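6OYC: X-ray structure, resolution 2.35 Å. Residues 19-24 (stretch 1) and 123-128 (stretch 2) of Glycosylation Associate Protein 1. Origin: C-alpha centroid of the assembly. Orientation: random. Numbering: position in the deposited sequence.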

# COMPACT_ATOMS: atom_id res chain seq x y z
N ASN A 19 -7.49 -6.57 -0.94
CA ASN A 19 -7.58 -5.94 -2.24
C ASN A 19 -8.67 -4.87 -2.24
O ASN A 19 -9.59 -4.88 -1.41
CB ASN A 19 -7.83 -6.98 -3.34
CG ASN A 19 -7.37 -6.49 -4.72
OD1 ASN A 19 -6.68 -5.49 -4.82
ND2 ASN A 19 -7.74 -7.21 -5.77
N TYR A 20 -8.52 -3.91 -3.14
CA TYR A 20 -9.40 -2.76 -3.26
C TYR A 20 -9.88 -2.64 -4.70
O TYR A 20 -9.26 -3.17 -5.62
CB TYR A 20 -8.66 -1.48 -2.85
CG TYR A 20 -7.26 -1.45 -3.45
CD1 TYR A 20 -7.06 -1.12 -4.79
CD2 TYR A 20 -6.14 -1.78 -2.68
CE1 TYR A 20 -5.79 -1.11 -5.35
CE2 TYR A 20 -4.86 -1.77 -3.23
CZ TYR A 20 -4.69 -1.44 -4.56
OH TYR A 20 -3.41 -1.44 -5.08
N LEU A 21 -10.99 -1.95 -4.90
CA LEU A 21 -11.41 -1.67 -6.28
C LEU A 21 -10.37 -0.80 -6.98
O LEU A 21 -9.79 0.11 -6.38
CB LEU A 21 -12.77 -0.96 -6.28
CG LEU A 21 -13.83 -1.68 -5.43
CD1 LEU A 21 -15.15 -0.89 -5.44
CD2 LEU A 21 -14.01 -3.09 -5.94
N TRP A 22 -10.14 -1.09 -8.27
CA TRP A 22 -9.05 -0.43 -8.97
C TRP A 22 -9.19 1.08 -8.98
O TRP A 22 -8.18 1.80 -9.06
CB TRP A 22 -8.95 -0.96 -10.40
CG TRP A 22 -9.98 -0.45 -11.40
CD1 TRP A 22 -11.07 -1.13 -11.87
CD2 TRP A 22 -9.97 0.81 -12.10
NE1 TRP A 22 -11.75 -0.37 -12.79
CE2 TRP A 22 -11.10 0.82 -12.95
CE3 TRP A 22 -9.12 1.93 -12.08
CZ2 TRP A 22 -11.40 1.91 -13.78
CZ3 TRP A 22 -9.42 3.01 -12.91
CH2 TRP A 22 -10.55 2.99 -13.75
N TYR A 23 -10.41 1.59 -8.89
CA TYR A 23 -10.67 3.02 -8.95
C TYR A 23 -10.91 3.62 -7.58
O TYR A 23 -11.39 4.76 -7.50
CB TYR A 23 -11.89 3.28 -9.85
CG TYR A 23 -13.12 2.47 -9.46
CD1 TYR A 23 -14.00 2.91 -8.48
CD2 TYR A 23 -13.40 1.25 -10.08
CE1 TYR A 23 -15.13 2.17 -8.12
CE2 TYR A 23 -14.53 0.50 -9.74
CZ TYR A 23 -15.40 0.97 -8.77
OH TYR A 23 -16.51 0.23 -8.43
N PHE A 24 -10.64 2.88 -6.51
CA PHE A 24 -11.03 3.34 -5.18
C PHE A 24 -10.03 2.86 -4.13
O PHE A 24 -10.41 2.37 -3.06
CB PHE A 24 -12.45 2.86 -4.83
CG PHE A 24 -13.23 3.81 -3.98
CD1 PHE A 24 -13.29 5.16 -4.31
CD2 PHE A 24 -13.89 3.37 -2.85
CE1 PHE A 24 -14.01 6.05 -3.52
CE2 PHE A 24 -14.61 4.26 -2.06
CZ PHE A 24 -14.66 5.60 -2.40
N VAL A 123 -19.23 -6.84 -12.74
CA VAL A 123 -17.93 -7.45 -12.96
C VAL A 123 -16.87 -6.43 -12.58
O VAL A 123 -16.92 -5.29 -13.04
CB VAL A 123 -17.78 -7.90 -14.42
CG1 VAL A 123 -16.40 -8.47 -14.65
CG2 VAL A 123 -18.88 -8.92 -14.76
N GLN A 124 -15.92 -6.84 -11.73
CA GLN A 124 -14.91 -5.93 -11.21
C GLN A 124 -13.53 -6.39 -11.64
O GLN A 124 -13.24 -7.60 -11.67
CB GLN A 124 -14.97 -5.83 -9.69
CG GLN A 124 -16.19 -5.02 -9.19
CD GLN A 124 -15.90 -3.53 -9.14
OE1 GLN A 124 -14.83 -3.08 -9.57
NE2 GLN A 124 -16.85 -2.76 -8.59
N PHE A 125 -12.67 -5.42 -11.95
CA PHE A 125 -11.33 -5.69 -12.44
C PHE A 125 -10.28 -5.12 -11.48
O PHE A 125 -10.50 -4.10 -10.83
CB PHE A 125 -11.14 -5.11 -13.86
CG PHE A 125 -12.18 -5.60 -14.83
CD1 PHE A 125 -13.39 -4.93 -14.97
CD2 PHE A 125 -11.97 -6.75 -15.56
CE1 PHE A 125 -14.37 -5.39 -15.85
CE2 PHE A 125 -12.93 -7.21 -16.44
CZ PHE A 125 -14.13 -6.52 -16.58
N GLY A 126 -9.15 -5.82 -11.39
CA GLY A 126 -8.07 -5.40 -10.53
C GLY A 126 -7.25 -4.26 -11.11
O GLY A 126 -7.45 -3.78 -12.23
N GLU A 127 -6.28 -3.83 -10.30
CA GLU A 127 -5.32 -2.82 -10.74
C GLU A 127 -4.61 -3.27 -12.02
O GLU A 127 -4.35 -2.46 -12.91
CB GLU A 127 -4.31 -2.55 -9.62
CG GLU A 127 -3.44 -1.32 -9.85
CD GLU A 127 -2.46 -1.09 -8.70
OE1 GLU A 127 -2.87 -1.25 -7.53
OE2 GLU A 127 -1.28 -0.74 -8.97
N GLU A 128 -4.29 -4.56 -12.12
CA GLU A 128 -3.62 -5.09 -13.29
C GLU A 128 -4.61 -5.55 -14.35
O GLU A 128 -4.21 -6.15 -15.35
CB GLU A 128 -2.67 -6.25 -12.90
CG GLU A 128 -1.38 -5.82 -12.16
CD GLU A 128 -1.61 -5.45 -10.69
OE1 GLU A 128 -2.57 -5.97 -10.08
OE2 GLU A 128 -0.84 -4.63 -10.15
O HOH W 1 -5.97 -4.95 -7.77
O HOH W 2 -10.87 -5.32 -7.67
O HOH W 3 -12.10 -3.21 -9.14

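The two stretches belong to one chain and lie at least 101 residues apart in sequence wherever they touch. The touching parts run nearly at right angles, 88° between the end-to-end directions. No direct backbone-to-backbone hydrogen bond joins them; side chains, waters and main-chain atoms of both stretches make the contact, burying 359 Å² summed over both sides.

Asn-19 makes no direct contact within 4.5 Å, but its carboxamide serves as an anchor for solvent. Water 1 donates to Asn-19 OD1 at 3.1 Å and accepts from Glu-127 N at 2.8 Å, so one molecule satisfies both groups. The same Asn-19 OD1 also takes a weak hydrogen bond from Tyr-20 N, at 3.0 Å with an N-H...acceptor angle of 139°.

Tyr-20 reaches across by length. Its CA-to-CB bond points sideways, yet with chi1 at 44° (p) the end of the ring comes nearer, and Tyr-20 OH donates a hydrogen bond to Glu-127 OE1 at 2.5 Å. The carboxylate oxygen sits at the ring edge, near its plane, as expected for an acceptor addressed by a phenol hydroxyl. Glu-127 meets it with an extended arm, chi1 and chi2 both t, which carries OE1 well beyond the backbone. A long acidic side chain suits this position, since its extended arm brings OE1 within hydrogen-bonding reach of the Tyr-20 hydroxyl.

Leu-21 adds a smaller van der Waals contact, its CD2 lying 3.7 Å from Gln-124 OE1. It also opens a type I beta turn that ends at Phe-24, closed by the hydrogen bond from Phe-24 N to Leu-21 O at 2.9 Å. Trp-22 and Tyr-23 occupy the two central positions of this turn.

Trp-22 has the largest covered area of any residue in the contact, 72 Å², and its CA-to-CB bond points toward stretch 2. The closest backbone register is here, Trp-22 CA lying 4.8 Å from Glu-127 CA. Trp-22 CB packs 3.7 Å from Gly-126 O. The indole presents its edge to a carbonyl, Trp-22 CD1 being 3.2 Å from Phe-125 O, while the apolar contact from Trp-22 CD1 to Phe-125 CB is looser at 4.5 Å. Glycine at 126 has no side chain to point, and a CB there would point away from stretch 1. Water 3 accepts from Trp-22 N at 3.0 Å and lies within donating distance of Gln-124 OE1 (2.8 Å) and Phe-125 O (2.5 Å), linking the turn to the end of the strand.

Tyr-23 again sends out a ring whose CA-to-CB bond points sideways but whose end comes nearer, with chi1 at 53° (p). Tyr-23 OH accepts from Gln-124 NE2 at 3.0 Å, and the 177° N-H...acceptor angle makes the bond almost linear. Gln-124 suits this buried strand position because its amide offers both polarities: NE2 donates to the phenol while OE1 faces water 3.

Phe-24 closes the turn but stays out of reach, its side chain no nearer than 8.0 Å.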